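Local structure of ectoine hydroxylase (Sphingopyxis alaskensis, 4MHR) at residues N272-R277 / P298-V303; L127-Y132 / R166-S171; E102-S107 / H134-N139; R112-A117 / A267-N272; D28-S33 / A48-G53. The protein catalyses the iron- and 2-oxoglutarate-dependent hydroxylation of L-ectoine to 5-hydroxyectoine, a compatible solute that helps the cell survive osmotic stress. All blocks are in the same frame, centred on the assembly; numbering follows the deposited sequence.

Overall arrangement
Interactions 3 and 4 are buried, interactions 2 and 5 partly so, and interaction 1 lies at the surface. Four of them meet on the large antiparallel sheet of the cupin fold: strand 264-273 serves interactions 1 and 4, its neighbour 131-141 serves 2 and 3, and 169-175 enters through 2. Interaction 5 stands apart, its centre about 25 Å from that of interaction 3, yet D28 forms a salt bridge to R166 of interaction 2. Chemistry follows place. Apolar side chains around a single tyrosine bond fill interaction 4, a hydroxyl, an imidazole and a water knit interaction 3, an arginine meets a helix end in 2, and 1 and 5 have no hydrogen bond across them.

Interaction 1 of 5, residues N272-R277 / P298-V303; sequences NAVSNR and PAALRV
V274 and R277 belong to the turn that follows strand 264-273 of the cupin sheet, and the irregular chain P298-V303 lies against this turn at the protein surface. Two apolar touches make the contact, with no hydrogen bond across it. V274 has CG1 anti to its carbonyl carbon (chi1 -59°), and this methyl rests on the backbone of A300, CG1 to CA 4.0 Å; A300 CB is only a little farther, 4.3 Å from V274 CG1. Valine suits such a place because its short methyl can lie against the backbone of A300. At the other end the aliphatic base of R277 crosses the ring of P298 at about a right angle, R277 CB to P298 CD 3.8 Å; the proline is poorly ordered, so this touch is probably loose. The turn is held by bonds of its own. N276 N bonds to A273 O, N276 ND2 donates to an in-plane lone pair of N272 OD1 at 2.8 Å, and N272 ND2 returns a bond to N276 O at 2.9 Å. V274 and P298 both touch Y132 of strand 131-141, L301 shares a backbone bond with V131, and L301 and V303 pack on helix 117-127.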
# COMPACT_ATOMS: atom_id res chain seq x y z
N ASN A 272 -9.30 1.00 -3.36
CA ASN A 272 -9.77 2.27 -3.90
C ASN A 272 -11.31 2.41 -3.76
O ASN A 272 -12.00 1.44 -3.84
CB ASN A 272 -9.35 2.42 -5.36
CG ASN A 272 -9.54 3.87 -5.88
OD1 ASN A 272 -9.49 4.87 -5.14
ND2 ASN A 272 -9.71 3.99 -7.20
N ALA A 273 -11.82 3.62 -3.57
CA ALA A 273 -13.26 3.82 -3.55
C ALA A 273 -13.79 3.56 -4.97
O ALA A 273 -13.16 3.99 -5.99
CB ALA A 273 -13.60 5.27 -3.11
N VAL A 274 -14.90 2.87 -5.07
CA VAL A 274 -15.53 2.65 -6.43
C VAL A 274 -15.85 3.95 -7.17
O VAL A 274 -15.71 3.99 -8.36
CB VAL A 274 -16.76 1.70 -6.39
CG1 VAL A 274 -16.43 0.33 -5.84
CG2 VAL A 274 -17.88 2.32 -5.54
N SER A 275 -16.20 5.03 -6.45
CA SER A 275 -16.40 6.37 -7.00
C SER A 275 -15.09 7.10 -7.44
O SER A 275 -15.13 8.07 -8.17
CB SER A 275 -17.21 7.26 -6.00
OG SER A 275 -16.48 7.49 -4.81
N ASN A 276 -13.93 6.62 -7.06
CA ASN A 276 -12.65 7.21 -7.51
C ASN A 276 -12.02 6.40 -8.64
O ASN A 276 -10.82 6.20 -8.69
CB ASN A 276 -11.72 7.20 -6.30
CG ASN A 276 -10.49 8.04 -6.50
OD1 ASN A 276 -10.52 9.08 -7.13
ND2 ASN A 276 -9.37 7.59 -5.93
N ARG A 277 -12.86 5.82 -9.51
CA ARG A 277 -12.39 4.84 -10.50
C ARG A 277 -11.52 5.57 -11.52
O ARG A 277 -11.63 6.74 -11.73
CB ARG A 277 -13.56 4.10 -11.18
CG ARG A 277 -14.09 4.81 -12.42
CD ARG A 277 -15.54 4.47 -12.78
NE ARG A 277 -15.70 4.18 -14.21
CZ ARG A 277 -15.40 5.02 -15.21
NH1 ARG A 277 -14.92 6.24 -14.98
NH2 ARG A 277 -15.58 4.63 -16.46
N PRO A 298 -15.31 -0.71 -12.13
CA PRO A 298 -15.01 -1.85 -11.28
C PRO A 298 -16.18 -2.08 -10.32
O PRO A 298 -16.80 -1.11 -9.90
CB PRO A 298 -13.79 -1.37 -10.50
CG PRO A 298 -14.06 0.10 -10.32
CD PRO A 298 -14.90 0.56 -11.48
N ALA A 299 -16.47 -3.34 -10.01
CA ALA A 299 -17.55 -3.67 -9.08
C ALA A 299 -16.98 -3.72 -7.67
O ALA A 299 -15.80 -3.97 -7.47
CB ALA A 299 -18.19 -5.00 -9.44
N ALA A 300 -17.88 -3.54 -6.72
CA ALA A 300 -17.56 -3.50 -5.30
C ALA A 300 -17.11 -4.86 -4.78
O ALA A 300 -17.71 -5.90 -5.08
CB ALA A 300 -18.78 -3.01 -4.51
N LEU A 301 -16.01 -4.85 -4.04
CA LEU A 301 -15.58 -5.98 -3.27
C LEU A 301 -16.69 -6.46 -2.31
O LEU A 301 -17.31 -5.68 -1.63
CB LEU A 301 -14.35 -5.56 -2.49
CG LEU A 301 -13.62 -6.62 -1.71
CD1 LEU A 301 -13.01 -7.72 -2.61
CD2 LEU A 301 -12.53 -5.88 -0.93
N ARG A 302 -16.96 -7.76 -2.27
CA ARG A 302 -17.99 -8.29 -1.33
C ARG A 302 -17.24 -8.66 -0.08
O ARG A 302 -16.26 -9.30 -0.19
CB ARG A 302 -18.61 -9.58 -1.92
CG ARG A 302 -19.65 -10.24 -1.07
CD ARG A 302 -19.31 -11.71 -0.86
NE ARG A 302 -20.48 -12.55 -0.62
CZ ARG A 302 -21.13 -12.63 0.53
NH1 ARG A 302 -20.74 -11.91 1.59
NH2 ARG A 302 -22.19 -13.43 0.63
N VAL A 303 -17.70 -8.22 1.09
CA VAL A 303 -17.00 -8.48 2.33
C VAL A 303 -17.31 -9.84 2.93
O VAL A 303 -18.47 -10.21 3.07
CB VAL A 303 -17.33 -7.38 3.37
CG1 VAL A 303 -16.61 -7.61 4.68
CG2 VAL A 303 -17.01 -6.01 2.78

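Interaction 2 of 5, residues L127-Y132 / R166-S171; sequences LGDEVY and RMRALS
R168 sets CG anti to its backbone N (chi1 179°), and bends at chi2 and chi3 bring the far end of the chain back to the end of helix 117-127. L127 holds CG anti to its carbonyl carbon (chi1 -55°), which turns the branched end of the leucine to R168 O and L170. R168 NH1 donates to L127 O at 3.0 Å, with the oxygen in the plane of the guanidinium at its edge, although the position of that oxygen is less certain because it sits too near a neighbouring atom. An arginine fits here, since the carbonyl end of a helix would probably attract a positive charge. G128, with positive phi (55°), closes the helix in a Schellman motif, a backbone shape that glycine adopts easily. D129 OD2 lies over one face of the guanidinium, 4.4 Å from NH1, where only charge acts; its hydrogen bond goes to S275 OG. The L127 side chain is buried: CD2 rests 3.6 Å from R168 O, and CG meets L170 CD2 at 4.1 Å, the two leucines crossing obliquely. L170 also touches L126 of the helix, R168 pairs through its backbone with A273 of strand 264-273, and the small A169 lies beside W158 of helix 154-162, a residue important for ectoine stabilization.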
# COMPACT_ATOMS: atom_id res chain seq x y z
N LEU A 127 -12.44 5.28 3.50
CA LEU A 127 -12.71 5.79 2.14
C LEU A 127 -14.17 6.27 1.88
O LEU A 127 -14.47 6.92 0.85
CB LEU A 127 -12.23 4.80 1.11
CG LEU A 127 -10.77 4.37 1.21
CD1 LEU A 127 -10.37 3.36 0.14
CD2 LEU A 127 -9.92 5.62 1.12
N GLY A 128 -15.02 6.08 2.86
CA GLY A 128 -16.42 6.52 2.85
C GLY A 128 -17.16 6.00 1.66
O GLY A 128 -17.79 6.75 1.01
N ASP A 129 -17.01 4.73 1.31
CA ASP A 129 -17.55 4.24 0.04
C ASP A 129 -17.40 2.72 0.02
O ASP A 129 -16.67 2.17 0.79
CB ASP A 129 -16.75 4.83 -1.15
CG ASP A 129 -17.54 4.84 -2.51
OD1 ASP A 129 -18.65 4.32 -2.51
OD2 ASP A 129 -17.02 5.33 -3.54
N GLU A 130 -18.13 2.05 -0.85
CA GLU A 130 -17.72 0.72 -1.31
C GLU A 130 -16.33 0.78 -1.99
O GLU A 130 -15.93 1.81 -2.60
CB GLU A 130 -18.79 0.17 -2.30
CG GLU A 130 -20.20 0.00 -1.65
CD GLU A 130 -20.17 -0.76 -0.35
OE1 GLU A 130 -19.38 -1.75 -0.19
OE2 GLU A 130 -20.89 -0.32 0.57
N VAL A 131 -15.61 -0.33 -1.95
CA VAL A 131 -14.20 -0.33 -2.42
C VAL A 131 -13.91 -1.50 -3.35
O VAL A 131 -14.65 -2.48 -3.38
CB VAL A 131 -13.23 -0.47 -1.22
CG1 VAL A 131 -13.30 0.74 -0.36
CG2 VAL A 131 -13.58 -1.68 -0.38
N TYR A 132 -12.82 -1.40 -4.09
CA TYR A 132 -12.37 -2.52 -4.89
C TYR A 132 -10.84 -2.51 -4.82
O TYR A 132 -10.22 -1.54 -4.29
CB TYR A 132 -12.92 -2.39 -6.33
CG TYR A 132 -12.23 -1.30 -7.11
CD1 TYR A 132 -12.58 0.04 -6.95
CD2 TYR A 132 -11.21 -1.59 -7.95
CE1 TYR A 132 -11.93 1.00 -7.63
CE2 TYR A 132 -10.53 -0.58 -8.66
CZ TYR A 132 -10.92 0.69 -8.49
OH TYR A 132 -10.29 1.74 -9.13
N ARG A 166 -8.42 11.29 -7.58
CA ARG A 166 -8.52 11.91 -6.25
C ARG A 166 -7.77 11.06 -5.19
O ARG A 166 -7.62 9.87 -5.33
CB ARG A 166 -9.97 12.08 -5.80
CG ARG A 166 -10.88 12.92 -6.70
CD ARG A 166 -10.48 14.37 -6.60
NE ARG A 166 -11.63 15.10 -6.89
CZ ARG A 166 -12.46 15.68 -6.03
NH1 ARG A 166 -12.28 15.72 -4.73
NH2 ARG A 166 -13.51 16.25 -6.56
N MET A 167 -7.40 11.68 -4.07
CA MET A 167 -6.74 10.94 -2.97
C MET A 167 -7.80 10.26 -2.15
O MET A 167 -8.27 10.83 -1.18
CB MET A 167 -5.90 11.87 -2.12
CG MET A 167 -4.75 12.49 -2.93
SD MET A 167 -3.87 13.54 -1.81
CE MET A 167 -2.68 14.26 -2.93
N ARG A 168 -8.23 9.10 -2.60
CA ARG A 168 -9.31 8.36 -1.96
C ARG A 168 -9.05 6.85 -2.10
O ARG A 168 -9.91 6.01 -2.41
CB ARG A 168 -10.70 8.82 -2.44
CG ARG A 168 -11.77 8.00 -1.76
CD ARG A 168 -13.07 8.37 -1.14
NE ARG A 168 -14.04 8.94 -1.93
CZ ARG A 168 -15.36 9.18 -1.70
NH1 ARG A 168 -16.18 8.71 -0.78
NH2 ARG A 168 -15.91 9.96 -2.59
N ALA A 169 -7.79 6.50 -1.84
CA ALA A 169 -7.30 5.13 -1.84
C ALA A 169 -6.37 4.92 -0.69
O ALA A 169 -5.74 5.87 -0.17
CB ALA A 169 -6.59 4.77 -3.16
N LEU A 170 -6.25 3.67 -0.27
CA LEU A 170 -5.27 3.36 0.75
C LEU A 170 -4.63 2.01 0.56
O LEU A 170 -5.20 1.10 -0.14
CB LEU A 170 -5.87 3.42 2.11
CG LEU A 170 -7.00 2.52 2.44
CD1 LEU A 170 -6.52 1.16 2.88
CD2 LEU A 170 -7.69 3.10 3.65
N SER A 171 -3.45 1.87 1.15
CA SER A 171 -2.74 0.58 1.09
C SER A 171 -2.72 -0.10 2.43
O SER A 171 -2.64 0.57 3.50
CB SER A 171 -1.32 0.79 0.63
OG SER A 171 -1.38 1.45 -0.63

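Interaction 3 of 5, residues E102-S107 / H134-N139; sequences EIHAQS and HQSRLN
The imidazole of H104 meets S136 edge-on, the serine OG lying in the ring plane 2.7 Å from ND1. This is a hydrogen bond in which either atom could be the donor. S136 OG stands between its own backbone N and carbonyl carbon (chi1 68°), which turns it to the start of helix 103-106. Serine suits the spot because a small hydroxyl can come close to both the H104 ring and I103, whose CG1 is 3.4 Å from OG. The backbone joins in, E102 N donating to S136 O at 3.0 Å from above the carbonyl plane. A water links the two segments, accepting from S136 N at 2.9 Å and probably donating to E102 OE2 at 2.7 Å, while E102 OE1 forms a salt bridge with R294. On the apolar side I103 crosses L138 at about a right angle, I103 CG2 to L138 CB 3.7 Å, and I103 CD1 lies on the backbone of R137. Q135, which binds L-ectoine, and R137 start from the strand's other face, the R137 side chain about 7 Å from those of iron ligands H152 and D154. L138 also packs on helix 63-78, and strand 131-141 runs between strands 97-101 and 264-273.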
# COMPACT_ATOMS: atom_id res chain seq x y z
N GLU A 102 -1.32 -8.90 -8.59
CA GLU A 102 -2.63 -9.53 -8.78
C GLU A 102 -2.84 -10.75 -7.93
O GLU A 102 -3.59 -11.70 -8.28
CB GLU A 102 -2.86 -9.86 -10.28
CG GLU A 102 -3.04 -8.64 -11.15
CD GLU A 102 -4.43 -8.05 -10.88
OE1 GLU A 102 -5.43 -8.74 -11.17
OE2 GLU A 102 -4.54 -6.94 -10.30
N ILE A 103 -2.22 -10.77 -6.76
CA ILE A 103 -2.44 -11.93 -5.90
C ILE A 103 -3.87 -12.13 -5.45
O ILE A 103 -4.28 -13.25 -5.14
CB ILE A 103 -1.60 -11.97 -4.63
CG1 ILE A 103 -1.69 -10.65 -3.84
CG2 ILE A 103 -0.18 -12.32 -4.94
CD1 ILE A 103 -1.03 -10.78 -2.48
N HIS A 104 -4.61 -11.04 -5.37
CA HIS A 104 -5.97 -11.13 -4.96
C HIS A 104 -6.80 -11.83 -6.05
O HIS A 104 -7.85 -12.35 -5.75
CB HIS A 104 -6.54 -9.73 -4.66
CG HIS A 104 -6.77 -8.91 -5.89
ND1 HIS A 104 -5.74 -8.41 -6.66
CD2 HIS A 104 -7.91 -8.56 -6.52
CE1 HIS A 104 -6.24 -7.75 -7.68
NE2 HIS A 104 -7.55 -7.81 -7.61
N ALA A 105 -6.33 -11.81 -7.30
CA ALA A 105 -7.04 -12.45 -8.41
C ALA A 105 -6.55 -13.88 -8.65
O ALA A 105 -7.33 -14.69 -9.04
CB ALA A 105 -6.93 -11.63 -9.68
N GLN A 106 -5.30 -14.21 -8.30
CA GLN A 106 -4.70 -15.50 -8.62
C GLN A 106 -4.69 -16.49 -7.49
O GLN A 106 -4.45 -17.65 -7.72
CB GLN A 106 -3.26 -15.26 -9.05
CG GLN A 106 -3.12 -14.34 -10.24
CD GLN A 106 -1.69 -14.25 -10.74
OE1 GLN A 106 -0.86 -13.42 -10.29
NE2 GLN A 106 -1.39 -15.09 -11.69
N SER A 107 -4.91 -16.04 -6.25
CA SER A 107 -4.78 -16.88 -5.07
C SER A 107 -6.09 -16.76 -4.26
O SER A 107 -6.45 -15.64 -3.87
CB SER A 107 -3.62 -16.41 -4.18
OG SER A 107 -3.66 -17.06 -2.91
N HIS A 134 -7.47 -2.01 -6.29
CA HIS A 134 -6.80 -1.31 -7.40
C HIS A 134 -5.54 -2.12 -7.84
O HIS A 134 -5.17 -2.15 -8.99
CB HIS A 134 -6.43 0.12 -6.97
CG HIS A 134 -5.39 0.80 -7.81
ND1 HIS A 134 -5.67 1.39 -9.03
CD2 HIS A 134 -4.08 1.05 -7.56
CE1 HIS A 134 -4.58 1.98 -9.50
NE2 HIS A 134 -3.60 1.78 -8.63
N GLN A 135 -4.87 -2.73 -6.89
CA GLN A 135 -3.61 -3.42 -7.15
C GLN A 135 -3.38 -4.25 -5.94
O GLN A 135 -3.72 -3.83 -4.84
CB GLN A 135 -2.48 -2.41 -7.24
CG GLN A 135 -1.10 -3.04 -7.43
CD GLN A 135 -0.02 -2.00 -7.30
OE1 GLN A 135 0.63 -1.85 -6.24
NE2 GLN A 135 0.15 -1.23 -8.36
N SER A 136 -2.72 -5.39 -6.10
CA SER A 136 -2.22 -6.20 -5.00
C SER A 136 -0.85 -6.77 -5.32
O SER A 136 -0.47 -6.89 -6.51
CB SER A 136 -3.17 -7.32 -4.66
OG SER A 136 -3.27 -8.32 -5.66
N ARG A 137 -0.06 -7.10 -4.29
CA ARG A 137 1.28 -7.69 -4.57
C ARG A 137 1.67 -8.49 -3.39
O ARG A 137 1.46 -8.03 -2.26
CB ARG A 137 2.44 -6.70 -4.65
CG ARG A 137 2.32 -5.44 -5.40
CD ARG A 137 3.34 -4.43 -4.88
NE ARG A 137 4.70 -4.81 -5.20
CZ ARG A 137 5.61 -4.02 -5.79
NH1 ARG A 137 5.33 -2.77 -6.13
NH2 ARG A 137 6.82 -4.51 -6.02
N LEU A 138 2.31 -9.62 -3.66
CA LEU A 138 3.03 -10.39 -2.65
C LEU A 138 4.50 -10.08 -2.88
O LEU A 138 5.06 -10.23 -4.00
CB LEU A 138 2.72 -11.87 -2.70
CG LEU A 138 3.63 -12.76 -1.84
CD1 LEU A 138 3.65 -12.44 -0.37
CD2 LEU A 138 3.32 -14.23 -2.05
N ASN A 139 5.10 -9.54 -1.83
CA ASN A 139 6.50 -9.11 -1.85
C ASN A 139 7.40 -9.96 -0.97
O ASN A 139 7.01 -10.31 0.15
CB ASN A 139 6.63 -7.70 -1.36
CG ASN A 139 5.83 -6.73 -2.18
OD1 ASN A 139 4.99 -5.96 -1.68
ND2 ASN A 139 6.09 -6.77 -3.47
O HOH W 1 -2.46 -5.91 -8.94

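Interaction 4 of 5, residues R112-A117 / A267-N272; sequences RLAADA and AFLVYN
Y271 OH donates a short hydrogen bond, 2.6 Å, to A114 O. The hydroxyl lies in the plane of that carbonyl, on a lone pair (C=O...O angle 122°), and the oxygen in turn sits at the edge of the tyrosine ring, near its plane, 3.4 Å from CE1. Tyrosine is apt here: its ring is long enough to carry a hydroxyl from the strand to the last turn of helix 108-115 while the rest of it stays among apolar neighbours. A phenylalanine in its place would probably leave A114 O without this donor and the end of the helix less firmly tied to the sheet. Strand 264-273 lies inside the large antiparallel sheet of the cupin fold, and A267, L269 and Y271 alternate along it with their side chains directed at the helix, whereas V270 on the other face touches H134 and S171. Both L269 methyls face the alanine, CD1 and CD2 each 4.0 Å from A114 CB, and CD1 also reaches A114 CA at 3.7 Å. An alanine lets helix and strand approach this closely. L113 CG adds a contact to L269 CD1 at 4.2 Å. L119 of helix 117-127 touches L113, L269 and Y271 alike.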
# COMPACT_ATOMS: atom_id res chain seq x y z
N ARG A 112 -9.49 -14.03 -0.36
CA ARG A 112 -10.24 -14.10 0.87
C ARG A 112 -9.66 -13.14 1.93
O ARG A 112 -10.43 -12.55 2.69
CB ARG A 112 -10.22 -15.53 1.41
CG ARG A 112 -11.04 -15.80 2.66
CD ARG A 112 -12.49 -15.27 2.63
NE ARG A 112 -13.07 -15.49 3.97
CZ ARG A 112 -12.87 -14.72 5.03
NH1 ARG A 112 -12.10 -13.61 4.96
NH2 ARG A 112 -13.43 -15.03 6.19
N LEU A 113 -8.33 -13.05 2.04
CA LEU A 113 -7.71 -12.01 2.89
C LEU A 113 -8.22 -10.61 2.50
O LEU A 113 -8.71 -9.86 3.33
CB LEU A 113 -6.20 -12.10 2.84
CG LEU A 113 -5.41 -11.02 3.59
CD1 LEU A 113 -5.63 -11.15 5.07
CD2 LEU A 113 -3.95 -11.18 3.28
N ALA A 114 -8.21 -10.30 1.20
CA ALA A 114 -8.52 -8.99 0.76
C ALA A 114 -9.93 -8.64 1.12
O ALA A 114 -10.23 -7.46 1.46
CB ALA A 114 -8.31 -8.86 -0.73
N ALA A 115 -10.82 -9.65 1.08
CA ALA A 115 -12.27 -9.45 1.32
C ALA A 115 -12.60 -9.47 2.78
O ALA A 115 -13.74 -9.21 3.17
CB ALA A 115 -13.13 -10.53 0.56
N ASP A 116 -11.67 -9.85 3.62
CA ASP A 116 -12.03 -10.04 5.00
C ASP A 116 -12.46 -8.72 5.67
O ASP A 116 -11.84 -7.65 5.51
CB ASP A 116 -10.84 -10.63 5.73
CG ASP A 116 -11.18 -11.09 7.11
OD1 ASP A 116 -11.49 -12.30 7.22
OD2 ASP A 116 -11.11 -10.29 8.09
N ALA A 117 -13.53 -8.79 6.42
CA ALA A 117 -14.12 -7.65 7.10
C ALA A 117 -13.12 -6.87 7.99
O ALA A 117 -13.20 -5.66 8.09
CB ALA A 117 -15.27 -8.13 7.96
N ALA A 267 2.06 -9.09 2.20
CA ALA A 267 1.01 -8.97 1.22
C ALA A 267 0.52 -7.50 1.24
O ALA A 267 0.11 -6.99 2.29
CB ALA A 267 -0.11 -9.93 1.58
N PHE A 268 0.54 -6.84 0.10
CA PHE A 268 0.21 -5.45 -0.06
C PHE A 268 -1.12 -5.39 -0.82
O PHE A 268 -1.18 -5.84 -1.97
CB PHE A 268 1.35 -4.82 -0.85
CG PHE A 268 1.21 -3.36 -1.15
CD1 PHE A 268 1.42 -2.42 -0.15
CD2 PHE A 268 1.04 -2.91 -2.48
CE1 PHE A 268 1.36 -1.06 -0.45
CE2 PHE A 268 1.00 -1.55 -2.78
CZ PHE A 268 1.14 -0.61 -1.75
N LEU A 269 -2.15 -4.82 -0.20
CA LEU A 269 -3.48 -4.67 -0.82
C LEU A 269 -3.82 -3.20 -0.97
O LEU A 269 -3.76 -2.48 0.02
CB LEU A 269 -4.50 -5.36 0.05
CG LEU A 269 -4.27 -6.84 0.35
CD1 LEU A 269 -5.22 -7.39 1.39
CD2 LEU A 269 -4.46 -7.64 -0.95
N VAL A 270 -4.12 -2.73 -2.18
CA VAL A 270 -4.56 -1.39 -2.40
C VAL A 270 -6.06 -1.35 -2.61
O VAL A 270 -6.59 -1.87 -3.60
CB VAL A 270 -3.83 -0.72 -3.58
CG1 VAL A 270 -4.27 0.74 -3.75
CG2 VAL A 270 -2.31 -0.80 -3.41
N TYR A 271 -6.74 -0.65 -1.70
CA TYR A 271 -8.21 -0.45 -1.77
C TYR A 271 -8.46 0.92 -2.35
O TYR A 271 -7.86 1.92 -1.92
CB TYR A 271 -8.82 -0.58 -0.36
CG TYR A 271 -8.72 -1.91 0.28
CD1 TYR A 271 -9.77 -2.86 0.16
CD2 TYR A 271 -7.61 -2.29 1.00
CE1 TYR A 271 -9.69 -4.12 0.79
CE2 TYR A 271 -7.51 -3.56 1.60
CZ TYR A 271 -8.54 -4.48 1.45
OH TYR A 271 -8.45 -5.70 2.05
N ASN A 272 -9.30 1.00 -3.36
CA ASN A 272 -9.77 2.27 -3.90
C ASN A 272 -11.31 2.41 -3.76
O ASN A 272 -12.00 1.44 -3.84
CB ASN A 272 -9.35 2.42 -5.36
CG ASN A 272 -9.54 3.87 -5.88
OD1 ASN A 272 -9.49 4.87 -5.14
ND2 ASN A 272 -9.71 3.99 -7.20

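Interaction 5 of 5, residues D28-S33 / A48-G53; sequences DPVVHS and AFDRDG
V30 and D50 bring the two backbones closest, CA to CA 5.3 Å, where the irregular chain D28-S33 passes the last turn of helix 43-52. That turn is regular, with D52 N bonded to A48 O and G53 N to F49 O, and then G53 leaves it with positive phi (82°). Glycine suits the exit because a CB there would collide with the carbonyl oxygen of D52. V30 packs on the helix backbone, its CG1 3.7 Å from F49 O, and the same methyl lies 4.0 Å from F49 CD1. V31 comes to the rim of that ring, CG2 near its plane and 4.1 Å from CD1, while V30 O also sits at the ring edge. F49 reaches the valines with CG anti to its backbone N (chi1 -171°). Helix 43-52 leads directly into strand 54-57, an outermost strand of the cupin sheet, and F49 also touches I55 of that strand and L126 of helix 117-127. An alanine here would probably open a gap beside V30 CG1 and V31 CG2, which would lose their contacts with the ring. D50 crosses V31 at about a right angle, D50 CB to V31 CG2 3.8 Å, and its OD1 lies 3.6 Å from V30 CB. The other carboxylate oxygen, OD2, forms a salt bridge with R194, and V30 touches R194 as well.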
# COMPACT_ATOMS: atom_id res chain seq x y z
N ASP A 28 -8.41 16.81 -0.88
CA ASP A 28 -9.35 15.72 -0.56
C ASP A 28 -9.32 15.45 0.95
O ASP A 28 -8.30 15.65 1.57
CB ASP A 28 -8.89 14.43 -1.25
CG ASP A 28 -9.15 14.44 -2.74
OD1 ASP A 28 -10.36 14.45 -3.10
OD2 ASP A 28 -8.17 14.43 -3.52
N PRO A 29 -10.42 14.96 1.54
CA PRO A 29 -10.28 14.46 2.89
C PRO A 29 -9.23 13.31 3.03
O PRO A 29 -8.85 12.68 2.05
CB PRO A 29 -11.66 13.93 3.24
CG PRO A 29 -12.57 14.54 2.28
CD PRO A 29 -11.76 14.75 1.01
N VAL A 30 -8.78 13.09 4.26
CA VAL A 30 -8.00 11.89 4.61
C VAL A 30 -8.96 10.75 5.05
O VAL A 30 -8.89 9.65 4.55
CB VAL A 30 -6.88 12.18 5.61
CG1 VAL A 30 -5.95 10.99 5.82
CG2 VAL A 30 -5.98 13.35 5.16
N VAL A 31 -9.80 11.03 6.04
CA VAL A 31 -10.81 10.10 6.51
C VAL A 31 -12.12 10.62 5.83
O VAL A 31 -12.56 11.76 6.02
CB VAL A 31 -10.95 10.13 8.02
CG1 VAL A 31 -12.17 9.34 8.49
CG2 VAL A 31 -9.68 9.65 8.66
N HIS A 32 -12.72 9.77 5.03
CA HIS A 32 -13.85 10.17 4.20
C HIS A 32 -15.25 9.86 4.81
O HIS A 32 -16.29 9.84 4.09
CB HIS A 32 -13.72 9.49 2.87
CG HIS A 32 -12.62 10.00 1.99
ND1 HIS A 32 -11.29 9.63 2.14
CD2 HIS A 32 -12.66 10.83 0.93
CE1 HIS A 32 -10.57 10.19 1.17
NE2 HIS A 32 -11.39 10.92 0.42
N SER A 33 -15.28 9.57 6.10
CA SER A 33 -16.56 9.25 6.79
C SER A 33 -16.60 10.06 8.05
O SER A 33 -15.54 10.27 8.65
CB SER A 33 -16.65 7.74 7.19
OG SER A 33 -16.74 6.86 6.06
N ALA A 48 -5.83 9.60 14.40
CA ALA A 48 -4.44 9.26 14.08
C ALA A 48 -4.19 9.05 12.56
O ALA A 48 -3.17 9.52 12.02
CB ALA A 48 -4.01 8.04 14.85
N PHE A 49 -5.09 8.32 11.88
CA PHE A 49 -4.99 8.09 10.43
C PHE A 49 -5.05 9.43 9.69
O PHE A 49 -4.24 9.72 8.80
CB PHE A 49 -6.09 7.16 9.85
CG PHE A 49 -5.84 6.77 8.40
CD1 PHE A 49 -6.53 7.39 7.35
CD2 PHE A 49 -4.84 5.83 8.09
CE1 PHE A 49 -6.24 7.04 6.02
CE2 PHE A 49 -4.56 5.48 6.78
CZ PHE A 49 -5.27 6.08 5.74
N ASP A 50 -5.99 10.26 10.10
CA ASP A 50 -6.15 11.59 9.52
C ASP A 50 -4.90 12.45 9.72
O ASP A 50 -4.44 13.03 8.79
CB ASP A 50 -7.38 12.29 10.13
CG ASP A 50 -7.80 13.47 9.34
OD1 ASP A 50 -8.72 13.36 8.49
OD2 ASP A 50 -7.16 14.48 9.57
N ARG A 51 -4.34 12.47 10.92
CA ARG A 51 -3.24 13.39 11.23
C ARG A 51 -1.90 12.80 10.70
O ARG A 51 -1.07 13.50 10.07
CB ARG A 51 -3.21 13.61 12.75
CG ARG A 51 -1.96 14.25 13.36
CD ARG A 51 -2.01 14.22 14.93
NE ARG A 51 -1.91 12.87 15.55
CZ ARG A 51 -2.90 12.22 16.23
NH1 ARG A 51 -4.11 12.73 16.44
NH2 ARG A 51 -2.68 11.01 16.69
N ASP A 52 -1.70 11.52 10.95
CA ASP A 52 -0.44 10.89 10.54
C ASP A 52 -0.39 10.29 9.18
O ASP A 52 0.73 10.13 8.66
CB ASP A 52 0.01 9.83 11.51
CG ASP A 52 0.30 10.41 12.93
OD1 ASP A 52 0.47 11.63 13.07
OD2 ASP A 52 0.32 9.63 13.86
N GLY A 53 -1.55 9.91 8.62
CA GLY A 53 -1.57 9.16 7.36
C GLY A 53 -1.34 7.66 7.35
O GLY A 53 -1.25 7.05 6.25